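Local coordinates for protein leucine aminopeptidase (Fimbriiglobus ruber, PDB 7D1B) that probably catalyses the zinc-dependent cyclisation of N-terminal glutaminyl residues, as a glutaminyl cyclase built on the M28 aminopeptidase fold, at residues A[134-140]-A[308-312]; A[154-159]-A[232-237]; A[66-70]-A[185-189]. All blocks are in the same frame, centred on the assembly; numbering follows the deposited sequence.

Contact 1. Residues A[134-140]-A[308-312]; sequences RPAAHQE and WHLLS. With ZN (zinc ion), chain B.
His-309 lies between Arg-134 of the 134-140 loop and its own neighbour Trp-308, and following it from CB to its tip illustrates how a metal-binding imidazole is held at both faces and at its tip. CB rests against Gln-139 CG at 3.6 Å, under a side chain that bends back beside the indole. Because CG stands beside the backbone N (chi1 -64°), the ring slots between the arginine and the tryptophan. Arg-134 CD sits over the middle of one face, 3.7 Å from the centroid of the His-309 ring and only 8° off its normal, a CH-pi contact; Trp-308 NE1 lies 3.3 Å above the opposite face of that ring. Toward the ND1-CE1 side the guanidinium takes over, with Arg-134 NH2 3.4 Å from His-309 CE1. At the tip, His-309 NE2 binds the zinc ion at 2.0 Å, together with Asp-155, Glu-188 and a water that also accepts a hydrogen bond from Trp-308 NE1. Arg-134 is itself a second-shell group: NE and NH1 grip His-138 ND1 side-on, while NH2 forms a salt bridge with Glu-188.

The backbones are tied as well. Gln-139 N donates to His-309 O at 3.0 Å, just beyond an inverse gamma turn centred on Ala-137 and within the type I turn from Ala-137 to Glu-140. Farther along, Leu-311 N gives a nearly straight bond (2.8 Å, 167°) to the anti lone pair of Glu-140 OE2.

The contact thus joins two loops of the M28 zinc-peptidase fold: residues 134-140 lie between strand 123-130 and helix 153-167, while the loop of residues 308-312 follows strand 297-300 and precedes helix 320-336.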
loop_
_atom_site.group_PDB
_atom_site.type_symbol
_atom_site.label_atom_id
_atom_site.label_comp_id
_atom_site.label_asym_id
_atom_site.label_seq_id
_atom_site.Cartn_x
_atom_site.Cartn_y
_atom_site.Cartn_z
ATOM N N ARG A 134 1.695 -13.123 -2.861
ATOM C CA ARG A 134 2.292 -14.247 -2.159
ATOM C C ARG A 134 2.225 -15.496 -3.038
ATOM O O ARG A 134 1.221 -15.722 -3.719
ATOM C CB ARG A 134 1.506 -14.495 -0.880
ATOM C CG ARG A 134 2.233 -15.335 0.140
ATOM C CD ARG A 134 1.373 -15.500 1.392
ATOM N NE ARG A 134 2.029 -16.351 2.368
ATOM C CZ ARG A 134 2.753 -15.938 3.403
ATOM N NH1 ARG A 134 3.336 -16.845 4.187
ATOM N NH2 ARG A 134 2.930 -14.644 3.644
ATOM N N PRO A 135 3.261 -16.339 -3.039
ATOM C CA PRO A 135 3.241 -17.489 -3.956
ATOM C C PRO A 135 2.107 -18.459 -3.701
ATOM O O PRO A 135 1.667 -19.126 -4.645
ATOM C CB PRO A 135 4.624 -18.128 -3.760
ATOM C CG PRO A 135 5.501 -16.939 -3.391
ATOM C CD PRO A 135 4.607 -16.107 -2.482
ATOM N N ALA A 136 1.624 -18.566 -2.467
ATOM C CA ALA A 136 0.573 -19.518 -2.150
ATOM C C ALA A 136 -0.331 -18.930 -1.081
ATOM O O ALA A 136 0.095 -18.092 -0.275
ATOM C CB ALA A 136 1.143 -20.855 -1.645
ATOM N N ALA A 137 -1.577 -19.407 -1.073
ATOM C CA ALA A 137 -2.566 -19.032 -0.059
ATOM C C ALA A 137 -2.297 -19.892 1.177
ATOM O O ALA A 137 -2.964 -20.894 1.443
ATOM C CB ALA A 137 -3.973 -19.245 -0.599
ATOM N N HIS A 138 -1.283 -19.491 1.945
ATOM C CA HIS A 138 -0.761 -20.360 2.998
ATOM C C HIS A 138 -1.693 -20.531 4.193
ATOM O O HIS A 138 -1.404 -21.382 5.046
ATOM C CB HIS A 138 0.597 -19.872 3.491
ATOM C CG HIS A 138 1.721 -20.163 2.554
ATOM N ND1 HIS A 138 2.544 -19.173 2.062
ATOM C CD2 HIS A 138 2.174 -21.331 2.041
ATOM C CE1 HIS A 138 3.468 -19.726 1.291
ATOM N NE2 HIS A 138 3.259 -21.032 1.253
ATOM N N GLN A 139 -2.788 -19.763 4.299
ATOM C CA GLN A 139 -3.750 -20.043 5.359
ATOM C C GLN A 139 -4.711 -21.168 5.002
ATOM O O GLN A 139 -5.456 -21.625 5.877
ATOM C CB GLN A 139 -4.511 -18.783 5.783
ATOM C CG GLN A 139 -3.636 -17.808 6.545
ATOM C CD GLN A 139 -3.213 -18.327 7.897
ATOM O OE1 GLN A 139 -4.042 -18.741 8.694
ATOM N NE2 GLN A 139 -1.911 -18.303 8.164
ATOM N N GLU A 140 -4.693 -21.643 3.756
ATOM C CA GLU A 140 -5.482 -22.820 3.412
ATOM C C GLU A 140 -4.952 -24.021 4.185
ATOM O O GLU A 140 -3.743 -24.278 4.195
ATOM C CB GLU A 140 -5.369 -23.088 1.910
ATOM C CG GLU A 140 -5.998 -22.026 1.019
ATOM C CD GLU A 140 -7.514 -22.070 0.981
ATOM O OE1 GLU A 140 -8.111 -23.055 1.461
ATOM O OE2 GLU A 140 -8.104 -21.102 0.460
ATOM N N TRP A 308 -7.856 -13.508 4.429
ATOM C CA TRP A 308 -6.408 -13.327 4.426
ATOM C C TRP A 308 -5.683 -14.625 4.083
ATOM O O TRP A 308 -5.847 -15.644 4.768
ATOM C CB TRP A 308 -6.009 -12.865 5.815
ATOM C CG TRP A 308 -4.539 -12.622 5.989
ATOM C CD1 TRP A 308 -3.759 -11.720 5.321
ATOM C CD2 TRP A 308 -3.681 -13.280 6.929
ATOM N NE1 TRP A 308 -2.470 -11.777 5.798
ATOM C CE2 TRP A 308 -2.396 -12.720 6.789
ATOM C CE3 TRP A 308 -3.881 -14.283 7.888
ATOM C CZ2 TRP A 308 -1.304 -13.143 7.558
ATOM C CZ3 TRP A 308 -2.799 -14.705 8.647
ATOM C CH2 TRP A 308 -1.533 -14.128 8.483
ATOM N N HIS A 309 -4.894 -14.578 3.011
ATOM C CA HIS A 309 -4.091 -15.718 2.566
ATOM C C HIS A 309 -4.937 -16.962 2.297
ATOM O O HIS A 309 -4.455 -18.096 2.440
ATOM C CB HIS A 309 -2.913 -15.965 3.513
ATOM C CG HIS A 309 -1.945 -14.822 3.515
ATOM N ND1 HIS A 309 -0.872 -14.731 4.376
ATOM C CD2 HIS A 309 -1.892 -13.715 2.727
ATOM C CE1 HIS A 309 -0.230 -13.592 4.140
ATOM N NE2 HIS A 309 -0.807 -12.975 3.126
ATOM N N LEU A 310 -6.184 -16.755 1.864
ATOM C CA LEU A 310 -7.059 -17.809 1.364
ATOM C C LEU A 310 -7.327 -17.586 -0.115
ATOM O O LEU A 310 -7.288 -16.452 -0.610
ATOM C CB LEU A 310 -8.401 -17.858 2.114
ATOM C CG LEU A 310 -8.288 -18.149 3.607
ATOM C CD1 LEU A 310 -9.673 -18.112 4.268
ATOM C CD2 LEU A 310 -7.632 -19.507 3.858
ATOM N N LEU A 311 -7.649 -18.679 -0.817
ATOM C CA LEU A 311 -7.967 -18.569 -2.238
ATOM C C LEU A 311 -9.192 -17.707 -2.490
ATOM O O LEU A 311 -9.375 -17.220 -3.615
ATOM C CB LEU A 311 -8.172 -19.952 -2.849
ATOM C CG LEU A 311 -6.897 -20.794 -2.877
ATOM C CD1 LEU A 311 -7.222 -22.231 -3.242
ATOM C CD2 LEU A 311 -5.888 -20.206 -3.858
ATOM N N SER A 312 -10.028 -17.504 -1.472
ATOM C CA SER A 312 -11.201 -16.653 -1.566
ATOM C C SER A 312 -10.883 -15.155 -1.460
ATOM O O SER A 312 -11.817 -14.351 -1.458
ATOM C CB SER A 312 -12.215 -17.089 -0.504
ATOM O OG SER A 312 -11.582 -17.164 0.769
HETATM ZN ZN ZN B . -0.435 -11.103 2.430
HETATM O O HOH W 1 -10.677 -20.469 -0.044
HETATM O O HOH W 2 -0.561 -9.979 4.208
#

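Contact 2. Residues A[154-159]-A[232-237]. With ZN (zinc ion), chain B.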
loop_
_atom_site.group_PDB
_atom_site.type_symbol
_atom_site.label_atom_id
_atom_site.label_comp_id
_atom_site.label_asym_id
_atom_site.label_seq_id
_atom_site.Cartn_x
_atom_site.Cartn_y
_atom_site.Cartn_z
ATOM N N ASN A 154 -7.334 -8.300 -1.921
ATOM C CA ASN A 154 -7.328 -7.288 -0.871
ATOM C C ASN A 154 -5.947 -7.096 -0.255
ATOM O O ASN A 154 -5.824 -6.443 0.778
ATOM C CB ASN A 154 -8.331 -7.683 0.215
ATOM C CG ASN A 154 -8.695 -6.533 1.152
ATOM O OD1 ASN A 154 -8.753 -5.360 0.749
ATOM N ND2 ASN A 154 -8.965 -6.870 2.409
ATOM N N ASP A 155 -4.909 -7.660 -0.857
ATOM C CA ASP A 155 -3.612 -7.791 -0.207
ATOM C C ASP A 155 -2.580 -7.320 -1.223
ATOM O O ASP A 155 -2.153 -8.074 -2.106
ATOM C CB ASP A 155 -3.480 -9.246 0.213
ATOM C CG ASP A 155 -2.224 -9.541 1.001
ATOM O OD1 ASP A 155 -1.306 -8.697 1.077
ATOM O OD2 ASP A 155 -2.139 -10.686 1.550
ATOM N N GLY A 156 -2.217 -6.044 -1.133
ATOM C CA GLY A 156 -1.402 -5.379 -2.139
ATOM C C GLY A 156 -2.212 -4.899 -3.324
ATOM O O GLY A 156 -2.212 -3.707 -3.641
ATOM N N THR A 157 -2.948 -5.815 -3.961
ATOM C CA THR A 157 -3.627 -5.499 -5.213
ATOM C C THR A 157 -4.549 -4.306 -5.026
ATOM O O THR A 157 -4.565 -3.387 -5.851
ATOM C CB THR A 157 -4.422 -6.710 -5.701
ATOM O OG1 THR A 157 -3.598 -7.878 -5.632
ATOM C CG2 THR A 157 -4.861 -6.491 -7.128
ATOM N N ALA A 158 -5.357 -4.316 -3.960
ATOM C CA ALA A 158 -6.330 -3.241 -3.787
ATOM C C ALA A 158 -5.657 -1.897 -3.564
ATOM O O ALA A 158 -6.214 -0.867 -3.960
ATOM C CB ALA A 158 -7.292 -3.561 -2.647
ATOM N N GLY A 159 -4.478 -1.871 -2.933
ATOM C CA GLY A 159 -3.757 -0.618 -2.790
ATOM C C GLY A 159 -3.291 -0.090 -4.133
ATOM O O GLY A 159 -3.419 1.102 -4.425
ATOM N N LEU A 232 -1.209 1.119 2.694
ATOM C CA LEU A 232 -2.534 0.519 2.536
ATOM C C LEU A 232 -2.364 -0.992 2.488
ATOM O O LEU A 232 -1.653 -1.491 1.619
ATOM C CB LEU A 232 -3.110 0.971 1.201
ATOM C CG LEU A 232 -3.313 2.480 1.056
ATOM C CD1 LEU A 232 -3.667 2.803 -0.398
ATOM C CD2 LEU A 232 -4.368 2.989 2.040
ATOM N N ASP A 233 -3.030 -1.724 3.384
ATOM C CA ASP A 233 -2.920 -3.182 3.352
ATOM C C ASP A 233 -4.185 -3.793 3.959
ATOM O O ASP A 233 -4.567 -3.409 5.068
ATOM C CB ASP A 233 -1.709 -3.605 4.196
ATOM C CG ASP A 233 -1.209 -5.013 3.862
ATOM O OD1 ASP A 233 -1.754 -5.670 2.932
ATOM O OD2 ASP A 233 -0.245 -5.499 4.523
ATOM N N LEU A 234 -4.838 -4.726 3.269
ATOM C CA LEU A 234 -6.007 -5.416 3.818
ATOM C C LEU A 234 -7.058 -4.416 4.299
ATOM O O LEU A 234 -7.538 -4.486 5.437
ATOM C CB LEU A 234 -5.640 -6.398 4.932
ATOM C CG LEU A 234 -4.470 -7.333 4.693
ATOM C CD1 LEU A 234 -4.229 -8.150 5.953
ATOM C CD2 LEU A 234 -4.709 -8.240 3.529
ATOM N N PHE A 235 -7.442 -3.494 3.408
ATOM C CA PHE A 235 -8.209 -2.322 3.812
ATOM C C PHE A 235 -9.499 -2.139 3.041
ATOM O O PHE A 235 -10.254 -1.227 3.380
ATOM C CB PHE A 235 -7.372 -1.038 3.614
ATOM C CG PHE A 235 -7.176 -0.689 2.175
ATOM C CD1 PHE A 235 -6.136 -1.239 1.448
ATOM C CD2 PHE A 235 -8.052 0.175 1.522
ATOM C CE1 PHE A 235 -5.992 -0.983 0.091
ATOM C CE2 PHE A 235 -7.910 0.444 0.164
ATOM C CZ PHE A 235 -6.867 -0.128 -0.546
ATOM N N ALA A 236 -9.755 -2.928 1.995
ATOM C CA ALA A 236 -10.753 -2.571 1.001
ATOM C C ALA A 236 -12.003 -3.430 1.056
ATOM O O ALA A 236 -12.888 -3.260 0.211
ATOM C CB ALA A 236 -10.136 -2.616 -0.399
ATOM N N HIS A 237 -12.093 -4.342 2.017
ATOM C CA HIS A 237 -13.255 -5.216 2.128
ATOM C C HIS A 237 -14.451 -4.489 2.742
ATOM O O HIS A 237 -14.329 -3.465 3.431
ATOM C CB HIS A 237 -12.903 -6.472 2.932
ATOM C CG HIS A 237 -12.202 -6.194 4.217
ATOM N ND1 HIS A 237 -10.910 -5.708 4.266
ATOM C CD2 HIS A 237 -12.597 -6.364 5.502
ATOM C CE1 HIS A 237 -10.542 -5.598 5.531
ATOM N NE2 HIS A 237 -11.546 -5.988 6.301
HETATM ZN ZN ZN B . -0.435 -11.103 2.430
HETATM O O HOH W 3 -2.818 -2.890 -0.531
HETATM O O HOH W 2 -0.561 -9.979 4.208
#
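Asn-154 OD1 accepts the backbone N-H of Ala-236 at 2.9 Å, in the carbonyl plane and on a lone pair, with 149° at the hydrogen. The other end of the same amide is used too: Asn-154 ND2 donates to His-237 ND1, also 2.9 Å away, the amide standing steeply (77°) against the imidazole and the donor well out of the ring plane. As ND1 is an acceptor here, the bond of His-237 NE2 to Asp-302 is probably one in which the histidine donates. With an alanine at Asn-154, the Ala-236 amide and His-237 ND1 would probably both be left without their mates, and the imidazole would be less restrained in its rotation.

One residue on, Asp-155 OD2 binds the zinc ion at 2.0 Å, while OD1 is held by His-130; Leu-234 CD2 packs alongside Asp-155 CB, 3.7 Å away. Phe-235 presents its edge to the helix, CE1 3.5 Å from Gly-159 N, and Ala-158 CB meets Ala-236 CB. The contact therefore lays the start of helix 153-167 against the loop leaving strand 225-232, with helix 320-336 packing on Leu-232, Phe-235 and Ala-236.

Contact 3. Residues A[66-70]-A[185-189]; sequences PRISG and DGEEY. With ZN (zinc ion), chain B.
Ser-69 and Asp-185 link the 66-70 loop to the loop after strand 178-184 in this M28-type zinc-peptidase fold, and show how the turn that carries a metal ligand can be held through a residue a few positions away from it. Hydrogen bonds come first. Ser-69 OG donates to Asp-185 OD1 at 2.7 Å, approaching from above the carboxylate plane, 41° out of it, rather than along it. The same oxygen takes a weak bond from Gly-186 N, curling the loop back on its own aspartate. Asp-185 OD2 has different partners: the backbone N of Thr-111 in strand 108-117, and a water 2.6 Å away that also accepts from Gly-70 N. The buried carboxylate is thereby satisfied at both oxygens, and its rotation is fixed. A second water bridges Ser-69 O and the Tyr-189 hydroxyl.

Apolar contacts lie on the other side of the serine. Tyr-189 has its CG anti to the backbone N (chi1 179°), which sends the ring toward the 66-70 loop. Ile-68 CG2 meets it at the edge, 3.6 Å from CE1, and Ser-69 CB lies 3.8 Å from Tyr-189 CD1.

Metal coordination completes the account. Glu-188 turns away from the 66-70 loop, and its chain, extended beyond CG, places OE2 1.9 Å from the zinc ion.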
loop_
_atom_site.group_PDB
_atom_site.type_symbol
_atom_site.label_atom_id
_atom_site.label_comp_id
_atom_site.label_asym_id
_atom_site.label_seq_id
_atom_site.Cartn_x
_atom_site.Cartn_y
_atom_site.Cartn_z
ATOM N N PRO A 66 -1.394 -14.434 -11.022
ATOM C CA PRO A 66 -0.450 -14.100 -9.950
ATOM C C PRO A 66 0.652 -13.161 -10.431
ATOM O O PRO A 66 1.099 -13.216 -11.587
ATOM C CB PRO A 66 0.112 -15.467 -9.539
ATOM C CG PRO A 66 -1.041 -16.416 -9.819
ATOM C CD PRO A 66 -1.654 -15.883 -11.109
ATOM N N ARG A 67 1.076 -12.290 -9.523
ATOM C CA ARG A 67 2.145 -11.331 -9.763
ATOM C C ARG A 67 3.244 -11.556 -8.731
ATOM O O ARG A 67 3.627 -10.656 -7.973
ATOM C CB ARG A 67 1.582 -9.906 -9.709
ATOM C CG ARG A 67 0.631 -9.583 -10.865
ATOM C CD ARG A 67 -0.656 -8.954 -10.331
ATOM N NE ARG A 67 -1.537 -9.998 -9.837
ATOM C CZ ARG A 67 -2.400 -9.882 -8.825
ATOM N NH1 ARG A 67 -2.447 -8.793 -8.089
ATOM N NH2 ARG A 67 -3.212 -10.909 -8.546
ATOM N N ILE A 68 3.741 -12.788 -8.679
ATOM C CA ILE A 68 4.810 -13.144 -7.753
ATOM C C ILE A 68 6.094 -12.436 -8.187
ATOM O O ILE A 68 6.344 -12.242 -9.386
ATOM C CB ILE A 68 4.973 -14.675 -7.774
ATOM C CG1 ILE A 68 3.683 -15.361 -7.281
ATOM C CG2 ILE A 68 6.190 -15.095 -6.970
ATOM C CD1 ILE A 68 3.605 -16.845 -7.642
ATOM N N SER A 69 6.910 -12.013 -7.222
ATOM C CA SER A 69 8.176 -11.365 -7.573
ATOM C C SER A 69 8.946 -12.201 -8.590
ATOM O O SER A 69 9.020 -13.429 -8.481
ATOM C CB SER A 69 9.055 -11.199 -6.341
ATOM O OG SER A 69 8.442 -10.348 -5.411
ATOM N N GLY A 70 9.531 -11.523 -9.576
ATOM C CA GLY A 70 10.436 -12.165 -10.507
ATOM C C GLY A 70 9.767 -12.954 -11.604
ATOM O O GLY A 70 10.435 -13.773 -12.238
ATOM N N ASP A 185 7.905 -4.046 -4.137
ATOM C CA ASP A 185 8.029 -5.446 -4.498
ATOM C C ASP A 185 8.445 -6.261 -3.269
ATOM O O ASP A 185 8.885 -5.724 -2.244
ATOM C CB ASP A 185 9.082 -5.581 -5.598
ATOM C CG ASP A 185 8.883 -6.804 -6.502
ATOM O OD1 ASP A 185 8.121 -7.749 -6.162
ATOM O OD2 ASP A 185 9.508 -6.802 -7.592
ATOM N N GLY A 186 8.305 -7.575 -3.384
ATOM C CA GLY A 186 8.951 -8.482 -2.456
ATOM C C GLY A 186 8.531 -8.321 -1.013
ATOM O O GLY A 186 9.322 -8.607 -0.104
ATOM N N GLU A 187 7.286 -7.896 -0.762
ATOM C CA GLU A 187 6.830 -7.893 0.622
ATOM C C GLU A 187 6.702 -9.311 1.155
ATOM O O GLU A 187 7.041 -9.572 2.310
ATOM C CB GLU A 187 5.502 -7.164 0.786
ATOM C CG GLU A 187 5.119 -7.001 2.257
ATOM C CD GLU A 187 3.908 -7.752 2.636
ATOM O OE1 GLU A 187 3.044 -8.011 1.776
ATOM O OE2 GLU A 187 3.825 -8.091 3.829
ATOM N N GLU A 188 6.184 -10.230 0.344
ATOM C CA GLU A 188 5.908 -11.575 0.830
ATOM C C GLU A 188 6.124 -12.600 -0.283
ATOM O O GLU A 188 5.238 -13.387 -0.646
ATOM C CB GLU A 188 4.555 -11.666 1.534
ATOM C CG GLU A 188 3.353 -11.272 0.721
ATOM C CD GLU A 188 2.086 -11.407 1.553
ATOM O OE1 GLU A 188 2.143 -12.035 2.658
ATOM O OE2 GLU A 188 1.019 -10.871 1.150
ATOM N N TYR A 189 7.365 -12.631 -0.773
ATOM C CA TYR A 189 7.828 -13.636 -1.722
ATOM C C TYR A 189 8.163 -14.910 -0.945
ATOM O O TYR A 189 9.316 -15.338 -0.840
ATOM C CB TYR A 189 9.021 -13.067 -2.482
ATOM C CG TYR A 189 9.637 -13.989 -3.503
ATOM C CD1 TYR A 189 8.888 -14.507 -4.547
ATOM C CD2 TYR A 189 10.983 -14.329 -3.428
ATOM C CE1 TYR A 189 9.460 -15.360 -5.488
ATOM C CE2 TYR A 189 11.566 -15.169 -4.368
ATOM C CZ TYR A 189 10.794 -15.678 -5.406
ATOM O OH TYR A 189 11.330 -16.506 -6.369
HETATM ZN ZN ZN B . -0.435 -11.103 2.430
HETATM O O HOH W 4 10.505 -15.701 -8.920
HETATM O O HOH W 5 9.973 -8.731 -9.330
HETATM O O HOH W 2 -0.561 -9.979 4.208
#

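Overall arrangement
Read from the N terminus, the chain first passes 66-70, the loop between helices 51-63 and 72-87, which contact 3 closes against 185-189 beyond strand 178-184. Before that loop is complete, contacts 1 and 2 have both opened, at 134-140 and 154-159, and so each crosses contact 3. Contact 2 then closes at 232-237, nested inside the much longer loop that contact 1 closes at 308-312, ahead of the last helix, 320-336. Each contact contributes one protein ligand to a single zinc ion, and the zinc-bound water is common to all three. Ends of strands 123-130, 178-184, 225-232 and 297-300 are thus brought together, a worked case of distant loops assembling one metal centre.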